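Local coordinates for cell division protein FtsX (Streptococcus pneumoniae, PDB 6HE6) that forms, with FtsE, the ABC transporter complex FtsEX of cell division, needed for normal growth and cellular morphology, at residues 10-16 with 87-93; 58-64 with 83-88. All coordinates share one frame; numbering follows the deposited sequence.

Contact 1 (10-16 with 87-93) pairs the two central strands of the four-stranded antiparallel sheet, and contact 2 (58-64 with 83-88) is where the outer strand 52-58 turns into helix 60-70 and meets the loop leading into strand 88-93. Their centres lie 12 Å apart, and they share D87 and A88: D87 gives its backbone O to contact 1 and its carboxylate to contact 2. They also touch directly, with Y15 CD1 packing 3.8 Å from Y86 CB. Contact 2 supplies Y64, N83 and P84, half of the six residues of the dodecane-trimethylamine pocket; the side chain of D87, at the seam, is about 11 Å from the ligand, nearest atoms.

Contact 1: 10-16 with 87-93; sequences VRVVVYI and DAYIVEA
V12 and V91 face each other as a hydrogen-bonded pair in the middle of the antiparallel sheet of the FtsX extracellular domain, where strands 11-16 and 88-93 are the two inner neighbours. V12 N reaches V91 O at 2.9 Å, in the carbonyl plane, while V91 N returns to V12 O at 2.7 Å, nearly along the C=O axis. V14 and Y89 repeat the exchange, with one hydrogen bond at each end: A93 N gives to V10 O almost straight (177°), and I16 N to D87 O. Past that last bond, a water donates to I16 O and weakly accepts from D87 N.

Other backbone groups bond to the flanking strands: V13 to Q116, Y15 to S113 and E114, A88 to S58, I90 to T56. The polar side-chain ends find partners beyond the two strands: R11 NH1 on N8, Y15 OH on Q116, Y89 OH on D22, E92 OE1 on S54 and D87 OD1 on K60 N.

Apolar contacts occur on both faces. On one, V13 and I90 run side by side, V13 CG2 4.1 Å from I90 CD1, and the Y15 ring lies against A88 CB. On the other, V14, Y89 and V91 pack on L46 of helix 41-47. Two torsions of I16, chi1 -59° and chi2 155°, together bring its CD1 to the Y89 ring, 3.7 Å from Y89 CE2.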
ATOM      1  N   VAL A  10     -13.799  -1.990   7.956  1.00 74.95           N
ATOM      2  CA  VAL A  10     -12.805  -1.276   8.744  1.00 71.60           C
ATOM      3  C   VAL A  10     -11.524  -1.165   7.924  1.00 61.91           C
ATOM      4  O   VAL A  10     -10.511  -0.633   8.384  1.00 61.04           O
ATOM      5  CB  VAL A  10     -12.604  -2.002  10.090  1.00 70.31           C
ATOM      6  CG1 VAL A  10     -11.573  -3.131  10.007  1.00 66.98           C
ATOM      7  CG2 VAL A  10     -12.320  -1.042  11.188  1.00 71.24           C
ATOM      8  N   ARG A  11     -11.571  -1.630   6.686  1.00 61.52           N
ATOM      9  CA  ARG A  11     -10.399  -1.649   5.827  1.00 61.88           C
ATOM     10  C   ARG A  11     -10.371  -0.387   4.975  1.00 64.87           C
ATOM     11  O   ARG A  11     -11.399   0.028   4.426  1.00 62.16           O
ATOM     12  CB  ARG A  11     -10.412  -2.911   4.965  1.00 68.30           C
ATOM     13  CG  ARG A  11      -9.318  -3.025   3.926  1.00 71.53           C
ATOM     14  CD  ARG A  11      -9.897  -3.513   2.605  1.00 82.84           C
ATOM     15  NE  ARG A  11     -10.471  -2.397   1.859  1.00 99.58           N
ATOM     16  CZ  ARG A  11     -11.775  -2.192   1.698  1.00107.37           C
ATOM     17  NH1 ARG A  11     -12.651  -3.039   2.226  1.00108.93           N
ATOM     18  NH2 ARG A  11     -12.205  -1.138   1.012  1.00107.88           N
ATOM     19  N   VAL A  12      -9.204   0.248   4.906  1.00 61.37           N
ATOM     20  CA  VAL A  12      -8.945   1.329   3.966  1.00 56.89           C
ATOM     21  C   VAL A  12      -7.670   0.984   3.216  1.00 57.61           C
ATOM     22  O   VAL A  12      -6.683   0.556   3.823  1.00 53.60           O
ATOM     23  CB  VAL A  12      -8.808   2.699   4.658  1.00 58.40           C
ATOM     24  CG1 VAL A  12      -8.388   3.748   3.660  1.00 58.63           C
ATOM     25  CG2 VAL A  12     -10.116   3.114   5.294  1.00 69.57           C
ATOM     26  N   VAL A  13      -7.699   1.138   1.896  1.00 60.36           N
ATOM     27  CA  VAL A  13      -6.561   0.823   1.045  1.00 52.70           C
ATOM     28  C   VAL A  13      -5.980   2.137   0.559  1.00 52.83           C
ATOM     29  O   VAL A  13      -6.707   2.992   0.039  1.00 53.03           O
ATOM     30  CB  VAL A  13      -6.952  -0.081  -0.139  1.00 60.28           C
ATOM     31  CG1 VAL A  13      -5.728  -0.419  -0.956  1.00 51.78           C
ATOM     32  CG2 VAL A  13      -7.614  -1.343   0.355  1.00 63.73           C
ATOM     33  N   VAL A  14      -4.680   2.306   0.753  1.00 55.98           N
ATOM     34  CA  VAL A  14      -3.981   3.537   0.434  1.00 57.87           C
ATOM     35  C   VAL A  14      -2.967   3.220  -0.656  1.00 57.02           C
ATOM     36  O   VAL A  14      -1.993   2.504  -0.407  1.00 54.25           O
ATOM     37  CB  VAL A  14      -3.298   4.134   1.668  1.00 53.51           C
ATOM     38  CG1 VAL A  14      -2.537   5.406   1.284  1.00 51.00           C
ATOM     39  CG2 VAL A  14      -4.320   4.438   2.718  1.00 49.82           C
ATOM     40  N   TYR A  15      -3.187   3.753  -1.860  1.00 53.67           N
ATOM     41  CA  TYR A  15      -2.319   3.486  -3.004  1.00 57.26           C
ATOM     42  C   TYR A  15      -1.208   4.517  -3.088  1.00 57.09           C
ATOM     43  O   TYR A  15      -1.446   5.711  -2.904  1.00 63.07           O
ATOM     44  CB  TYR A  15      -3.126   3.476  -4.306  1.00 58.86           C
ATOM     45  CG  TYR A  15      -4.121   2.361  -4.329  1.00 54.61           C
ATOM     46  CD1 TYR A  15      -3.730   1.074  -4.640  1.00 51.82           C
ATOM     47  CD2 TYR A  15      -5.443   2.581  -3.998  1.00 60.68           C
ATOM     48  CE1 TYR A  15      -4.632   0.033  -4.635  1.00 55.51           C
ATOM     49  CE2 TYR A  15      -6.351   1.549  -3.995  1.00 60.60           C
ATOM     50  CZ  TYR A  15      -5.935   0.274  -4.309  1.00 58.23           C
ATOM     51  OH  TYR A  15      -6.839  -0.755  -4.312  1.00 68.65           O
ATOM     52  N   ILE A  16       0.008   4.050  -3.365  1.00 54.33           N
ATOM     53  CA  ILE A  16       1.207   4.881  -3.326  1.00 49.61           C
ATOM     54  C   ILE A  16       1.525   5.318  -4.747  1.00 59.62           C
ATOM     55  O   ILE A  16       1.364   4.528  -5.689  1.00 58.62           O
ATOM     56  CB  ILE A  16       2.401   4.122  -2.707  1.00 58.15           C
ATOM     57  CG1 ILE A  16       2.082   3.664  -1.291  1.00 61.21           C
ATOM     58  CG2 ILE A  16       3.655   5.004  -2.670  1.00 57.07           C
ATOM     59  CD1 ILE A  16       2.890   2.459  -0.867  1.00 65.97           C
ATOM     60  N   ASP A  87       1.550  -0.213  -5.651  1.00 59.42           N
ATOM     61  CA  ASP A  87       1.833  -0.548  -4.258  1.00 58.43           C
ATOM     62  C   ASP A  87       0.808   0.114  -3.349  1.00 62.70           C
ATOM     63  O   ASP A  87       0.305   1.206  -3.640  1.00 58.39           O
ATOM     64  CB  ASP A  87       3.233  -0.082  -3.845  1.00 63.39           C
ATOM     65  CG  ASP A  87       4.343  -0.868  -4.513  1.00 68.25           C
ATOM     66  OD1 ASP A  87       4.058  -1.924  -5.127  1.00 58.29           O
ATOM     67  OD2 ASP A  87       5.507  -0.430  -4.403  1.00 68.90           O
ATOM     68  N   ALA A  88       0.511  -0.533  -2.227  1.00 48.73           N
ATOM     69  CA  ALA A  88      -0.575  -0.067  -1.385  1.00 52.78           C
ATOM     70  C   ALA A  88      -0.275  -0.393   0.069  1.00 52.41           C
ATOM     71  O   ALA A  88       0.471  -1.324   0.374  1.00 47.70           O
ATOM     72  CB  ALA A  88      -1.915  -0.696  -1.804  1.00 48.97           C
ATOM     73  N   TYR A  89      -0.874   0.387   0.970  1.00 41.52           N
ATOM     74  CA  TYR A  89      -0.942   0.020   2.377  1.00 41.42           C
ATOM     75  C   TYR A  89      -2.376  -0.386   2.699  1.00 48.16           C
ATOM     76  O   TYR A  89      -3.332   0.276   2.277  1.00 49.72           O
ATOM     77  CB  TYR A  89      -0.492   1.177   3.294  1.00 46.97           C
ATOM     78  CG  TYR A  89       1.017   1.323   3.357  1.00 49.17           C
ATOM     79  CD1 TYR A  89       1.805   0.352   3.971  1.00 47.30           C
ATOM     80  CD2 TYR A  89       1.651   2.415   2.789  1.00 41.61           C
ATOM     81  CE1 TYR A  89       3.183   0.485   4.034  1.00 44.18           C
ATOM     82  CE2 TYR A  89       3.029   2.550   2.837  1.00 47.25           C
ATOM     83  CZ  TYR A  89       3.784   1.574   3.452  1.00 44.48           C
ATOM     84  OH  TYR A  89       5.146   1.684   3.484  1.00 51.94           O
ATOM     85  N   ILE A  90      -2.521  -1.474   3.435  1.00 41.83           N
ATOM     86  CA  ILE A  90      -3.825  -1.948   3.884  1.00 45.77           C
ATOM     87  C   ILE A  90      -3.967  -1.473   5.321  1.00 50.61           C
ATOM     88  O   ILE A  90      -3.250  -1.942   6.210  1.00 46.17           O
ATOM     89  CB  ILE A  90      -3.958  -3.473   3.764  1.00 52.67           C
ATOM     90  CG1 ILE A  90      -3.478  -3.986   2.407  1.00 59.98           C
ATOM     91  CG2 ILE A  90      -5.399  -3.903   4.037  1.00 56.72           C
ATOM     92  CD1 ILE A  90      -4.381  -3.639   1.222  1.00 60.15           C
ATOM     93  N   VAL A  91      -4.846  -0.503   5.542  1.00 47.83           N
ATOM     94  CA  VAL A  91      -4.992   0.154   6.837  1.00 44.96           C
ATOM     95  C   VAL A  91      -6.231  -0.399   7.521  1.00 53.72           C
ATOM     96  O   VAL A  91      -7.296  -0.505   6.895  1.00 56.00           O
ATOM     97  CB  VAL A  91      -5.090   1.681   6.682  1.00 47.58           C
ATOM     98  CG1 VAL A  91      -5.246   2.373   8.042  1.00 54.18           C
ATOM     99  CG2 VAL A  91      -3.863   2.250   5.909  1.00 46.99           C
ATOM    100  N   GLU A  92      -6.091  -0.755   8.800  1.00 46.02           N
ATOM    101  CA  GLU A  92      -7.197  -1.222   9.622  1.00 51.45           C
ATOM    102  C   GLU A  92      -7.592  -0.116  10.593  1.00 52.65           C
ATOM    103  O   GLU A  92      -6.769   0.312  11.409  1.00 56.67           O
ATOM    104  CB  GLU A  92      -6.798  -2.486  10.384  1.00 59.67           C
ATOM    105  CG  GLU A  92      -7.843  -2.964  11.390  1.00 69.37           C
ATOM    106  CD  GLU A  92      -7.348  -4.143  12.204  1.00 80.53           C
ATOM    107  OE1 GLU A  92      -6.115  -4.329  12.260  1.00 85.76           O
ATOM    108  OE2 GLU A  92      -8.178  -4.877  12.784  1.00 82.02           O
ATOM    109  N   ALA A  93      -8.841   0.347  10.498  1.00 52.20           N
ATOM    110  CA  ALA A  93      -9.387   1.360  11.397  1.00 57.79           C
ATOM    111  C   ALA A  93      -9.751   0.744  12.747  1.00 62.65           C
ATOM    112  O   ALA A  93      -9.920  -0.464  12.869  1.00 61.07           O
ATOM    113  CB  ALA A  93     -10.631   2.018  10.794  1.00 53.48           C
TER
HETATM  114  O   HOH W   1       2.927   2.292  -6.501  1.00 54.51           O

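Contact 2: 58-64 with 83-88; sequences SSKEEQY and NPLYDA. With CAT (dodecane-trimethylamine), chain C.
K60 has its CG between backbone N and carbonyl carbon (chi1 58°), which lays the chain across D87, whose own CG stands anti to its carbonyl carbon (chi1 -69°) and carries OD1 to the start of helix 60-70. This is a helix N-terminus: S59 is the N-cap, its OG accepting from E62 N at 2.9 Å. D87 OD1 takes up another amide of the first turn, K60 N, at 2.8 Å, the N-H meeting it almost head-on, close to the line of the CG-OD1 bond; the helix end would probably stabilise its negative charge. K60 NZ instead pairs with E61 OE2 in a salt bridge.

Just before the N-cap, S58 and A88 form a hydrogen-bonded antiparallel pair. S58 O is gripped twice, by A88 N and by Q63 NE2, which arrive from opposite faces of its carbonyl plane. Q63 NE2 also gives a weak bond to Y86 O.

At the other end N83 makes an Asx turn, OD1 accepting from L85 N at 2.9 Å, and its ND2 bonds weakly to K60 O. L85 CD1 rests 4.1 Å from Y64 CB. Y64, N83 and P84 line the dodecane-trimethylamine pocket together with F78, E79 and D81. The alkyl chain runs past P84, CG to C7 3.6 Å, and C2 lies over one face of the Y64 ring, offset toward its rim, while methyl CB1 comes 3.4 Å from Y64 CD2.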
ATOM      1  N   SER A  58       1.302  -3.925   0.929  1.00 51.56           N
ATOM      2  CA  SER A  58       0.871  -4.894  -0.088  1.00 55.37           C
ATOM      3  C   SER A  58       1.447  -4.454  -1.430  1.00 52.67           C
ATOM      4  O   SER A  58       0.943  -3.516  -2.057  1.00 51.37           O
ATOM      5  CB  SER A  58      -0.657  -5.005  -0.160  1.00 63.82           C
ATOM      6  OG  SER A  58      -1.098  -5.654  -1.351  1.00 60.32           O
ATOM      7  N   SER A  59       2.498  -5.123  -1.877  1.00 46.74           N
ATOM      8  CA  SER A  59       3.147  -4.720  -3.115  1.00 58.06           C
ATOM      9  C   SER A  59       2.266  -4.984  -4.343  1.00 57.19           C
ATOM     10  O   SER A  59       1.366  -5.840  -4.342  1.00 56.12           O
ATOM     11  CB  SER A  59       4.439  -5.489  -3.300  1.00 59.84           C
ATOM     12  OG  SER A  59       4.098  -6.755  -3.808  1.00 58.12           O
ATOM     13  N   LYS A  60       2.596  -4.292  -5.432  1.00 62.92           N
ATOM     14  CA  LYS A  60       1.896  -4.534  -6.689  1.00 62.74           C
ATOM     15  C   LYS A  60       2.118  -5.962  -7.193  1.00 63.76           C
ATOM     16  O   LYS A  60       1.201  -6.582  -7.748  1.00 57.58           O
ATOM     17  CB  LYS A  60       2.330  -3.510  -7.744  1.00 60.97           C
ATOM     18  CG  LYS A  60       3.826  -3.461  -8.060  1.00 52.40           C
ATOM     19  CD  LYS A  60       4.130  -2.310  -9.056  1.00 56.18           C
ATOM     20  CE  LYS A  60       5.402  -1.548  -8.678  1.00 69.77           C
ATOM     21  NZ  LYS A  60       6.648  -2.384  -8.796  1.00 71.48           N
ATOM     22  N   GLU A  61       3.327  -6.497  -7.017  1.00 55.08           N
ATOM     23  CA  GLU A  61       3.586  -7.893  -7.361  1.00 63.34           C
ATOM     24  C   GLU A  61       2.603  -8.809  -6.643  1.00 65.85           C
ATOM     25  O   GLU A  61       1.832  -9.544  -7.271  1.00 59.19           O
ATOM     26  CB  GLU A  61       5.028  -8.252  -6.992  1.00 62.79           C
ATOM     27  CG  GLU A  61       6.064  -7.500  -7.818  1.00 60.85           C
ATOM     28  CD  GLU A  61       6.201  -6.038  -7.448  1.00 65.20           C
ATOM     29  OE1 GLU A  61       5.757  -5.653  -6.347  1.00 64.09           O
ATOM     30  OE2 GLU A  61       6.750  -5.268  -8.271  1.00 65.96           O
ATOM     31  N   GLU A  62       2.594  -8.728  -5.311  1.00 50.88           N
ATOM     32  CA  GLU A  62       1.719  -9.562  -4.504  1.00 57.10           C
ATOM     33  C   GLU A  62       0.259  -9.445  -4.950  1.00 60.63           C
ATOM     34  O   GLU A  62      -0.441 -10.460  -5.054  1.00 57.75           O
ATOM     35  CB  GLU A  62       1.900  -9.159  -3.041  1.00 70.74           C
ATOM     36  CG  GLU A  62       0.966  -9.774  -2.051  1.00 85.47           C
ATOM     37  CD  GLU A  62       1.028  -9.037  -0.726  1.00 98.64           C
ATOM     38  OE1 GLU A  62       2.074  -8.405  -0.440  1.00100.77           O
ATOM     39  OE2 GLU A  62       0.024  -9.068   0.016  1.00105.05           O
ATOM     40  N   GLN A  63      -0.213  -8.220  -5.251  1.00 55.73           N
ATOM     41  CA  GLN A  63      -1.605  -8.043  -5.667  1.00 59.79           C
ATOM     42  C   GLN A  63      -1.899  -8.772  -6.962  1.00 65.08           C
ATOM     43  O   GLN A  63      -3.026  -9.238  -7.164  1.00 71.90           O
ATOM     44  CB  GLN A  63      -1.973  -6.563  -5.835  1.00 63.75           C
ATOM     45  CG  GLN A  63      -1.969  -5.758  -4.558  1.00 66.72           C
ATOM     46  CD  GLN A  63      -2.262  -4.275  -4.789  1.00 79.19           C
ATOM     47  OE1 GLN A  63      -3.208  -3.915  -5.497  1.00100.74           O
ATOM     48  NE2 GLN A  63      -1.433  -3.413  -4.199  1.00 65.89           N
ATOM     49  N   TYR A  64      -0.907  -8.882  -7.850  1.00 57.86           N
ATOM     50  CA  TYR A  64      -1.158  -9.566  -9.110  1.00 63.91           C
ATOM     51  C   TYR A  64      -1.156 -11.081  -8.917  1.00 55.53           C
ATOM     52  O   TYR A  64      -1.993 -11.778  -9.495  1.00 52.57           O
ATOM     53  CB  TYR A  64      -0.140  -9.145 -10.175  1.00 56.46           C
ATOM     54  CG  TYR A  64      -0.219 -10.007 -11.408  1.00 57.07           C
ATOM     55  CD1 TYR A  64      -1.293  -9.889 -12.282  1.00 59.20           C
ATOM     56  CD2 TYR A  64       0.758 -10.952 -11.694  1.00 58.20           C
ATOM     57  CE1 TYR A  64      -1.394 -10.681 -13.410  1.00 65.53           C
ATOM     58  CE2 TYR A  64       0.662 -11.762 -12.840  1.00 55.59           C
ATOM     59  CZ  TYR A  64      -0.415 -11.610 -13.686  1.00 62.99           C
ATOM     60  OH  TYR A  64      -0.539 -12.392 -14.815  1.00 67.17           O
ATOM     61  N   ASN A  83       4.380  -4.206 -14.432  1.00 52.00           N
ATOM     62  CA  ASN A  83       3.170  -4.327 -13.622  1.00 53.18           C
ATOM     63  C   ASN A  83       2.519  -2.953 -13.518  1.00 61.69           C
ATOM     64  O   ASN A  83       3.148  -2.021 -13.005  1.00 67.13           O
ATOM     65  CB  ASN A  83       3.513  -4.878 -12.220  1.00 48.68           C
ATOM     66  CG  ASN A  83       2.290  -5.283 -11.442  1.00 58.23           C
ATOM     67  OD1 ASN A  83       1.219  -4.696 -11.605  1.00 63.24           O
ATOM     68  ND2 ASN A  83       2.443  -6.269 -10.564  1.00 52.38           N
ATOM     69  N   PRO A  84       1.294  -2.765 -14.012  1.00 66.16           N
ATOM     70  CA  PRO A  84       0.647  -1.447 -13.942  1.00 65.96           C
ATOM     71  C   PRO A  84      -0.064  -1.147 -12.632  1.00 61.76           C
ATOM     72  O   PRO A  84      -0.590  -0.037 -12.485  1.00 69.14           O
ATOM     73  CB  PRO A  84      -0.373  -1.514 -15.086  1.00 59.37           C
ATOM     74  CG  PRO A  84      -0.752  -2.946 -15.145  1.00 57.92           C
ATOM     75  CD  PRO A  84       0.516  -3.718 -14.820  1.00 56.26           C
ATOM     76  N   LEU A  85      -0.111  -2.094 -11.701  1.00 58.51           N
ATOM     77  CA  LEU A  85      -0.802  -1.883 -10.436  1.00 61.10           C
ATOM     78  C   LEU A  85       0.037  -1.004  -9.506  1.00 57.46           C
ATOM     79  O   LEU A  85       1.212  -0.732  -9.755  1.00 61.18           O
ATOM     80  CB  LEU A  85      -1.126  -3.221  -9.772  1.00 56.21           C
ATOM     81  CG  LEU A  85      -1.900  -4.237 -10.624  1.00 53.59           C
ATOM     82  CD1 LEU A  85      -2.130  -5.550  -9.865  1.00 64.01           C
ATOM     83  CD2 LEU A  85      -3.234  -3.637 -11.102  1.00 63.80           C
ATOM     84  N   TYR A  86      -0.586  -0.559  -8.421  1.00 60.31           N
ATOM     85  CA  TYR A  86       0.027   0.360  -7.468  1.00 61.69           C
ATOM     86  C   TYR A  86       0.325  -0.373  -6.172  1.00 54.86           C
ATOM     87  O   TYR A  86      -0.548  -1.077  -5.648  1.00 56.94           O
ATOM     88  CB  TYR A  86      -0.901   1.541  -7.175  1.00 68.69           C
ATOM     89  CG  TYR A  86      -0.963   2.594  -8.249  1.00 74.69           C
ATOM     90  CD1 TYR A  86      -1.306   2.267  -9.557  1.00 78.22           C
ATOM     91  CD2 TYR A  86      -0.693   3.926  -7.953  1.00 80.24           C
ATOM     92  CE1 TYR A  86      -1.363   3.230 -10.543  1.00 77.50           C
ATOM     93  CE2 TYR A  86      -0.749   4.896  -8.934  1.00 81.48           C
ATOM     94  CZ  TYR A  86      -1.085   4.540 -10.226  1.00 80.68           C
ATOM     95  OH  TYR A  86      -1.142   5.498 -11.206  1.00 86.34           O
ATOM     96  N   ASP A  87       1.550  -0.213  -5.651  1.00 59.42           N
ATOM     97  CA  ASP A  87       1.833  -0.548  -4.258  1.00 58.43           C
ATOM     98  C   ASP A  87       0.808   0.114  -3.349  1.00 62.70           C
ATOM     99  O   ASP A  87       0.305   1.206  -3.640  1.00 58.39           O
ATOM    100  CB  ASP A  87       3.233  -0.082  -3.845  1.00 63.39           C
ATOM    101  CG  ASP A  87       4.343  -0.868  -4.513  1.00 68.25           C
ATOM    102  OD1 ASP A  87       4.058  -1.924  -5.127  1.00 58.29           O
ATOM    103  OD2 ASP A  87       5.507  -0.430  -4.403  1.00 68.90           O
ATOM    104  N   ALA A  88       0.511  -0.533  -2.227  1.00 48.73           N
ATOM    105  CA  ALA A  88      -0.575  -0.067  -1.385  1.00 52.78           C
ATOM    106  C   ALA A  88      -0.275  -0.393   0.069  1.00 52.41           C
ATOM    107  O   ALA A  88       0.471  -1.324   0.374  1.00 47.70           O
ATOM    108  CB  ALA A  88      -1.915  -0.696  -1.804  1.00 48.97           C
TER
HETATM  109  C1  CAT C 201       2.802  -8.141 -15.420  1.00 78.22           C
HETATM  110  C2  CAT C 201       1.333  -8.591 -15.385  1.00 77.48           C
HETATM  111  C3  CAT C 201       0.397  -7.415 -15.063  1.00 68.28           C
HETATM  112  C4  CAT C 201      -1.028  -7.616 -15.611  1.00 73.44           C
HETATM  113  C5  CAT C 201      -1.925  -6.455 -15.147  1.00 75.21           C
HETATM  114  C6  CAT C 201      -3.279  -6.377 -15.872  1.00 78.45           C
HETATM  115  C7  CAT C 201      -3.412  -4.995 -16.520  1.00 77.40           C
HETATM  116  C8  CAT C 201      -4.855  -4.514 -16.701  1.00 81.03           C
HETATM  117  C9  CAT C 201      -4.858  -2.993 -16.512  1.00 80.98           C
HETATM  118  C10 CAT C 201      -6.114  -2.344 -17.087  1.00 82.46           C
HETATM  119  C11 CAT C 201      -6.562  -1.223 -16.142  1.00 80.07           C
HETATM  120  C12 CAT C 201      -6.785   0.074 -16.920  1.00 74.88           C
HETATM  121  CA1 CAT C 201       5.020  -8.444 -14.536  1.00 71.90           C
HETATM  122  CB1 CAT C 201       3.110  -9.021 -13.247  1.00 78.24           C
HETATM  123  CC1 CAT C 201       3.741 -10.319 -15.154  1.00 84.41           C
HETATM  124  NE1 CAT C 201       3.660  -8.980 -14.593  1.00 81.02           N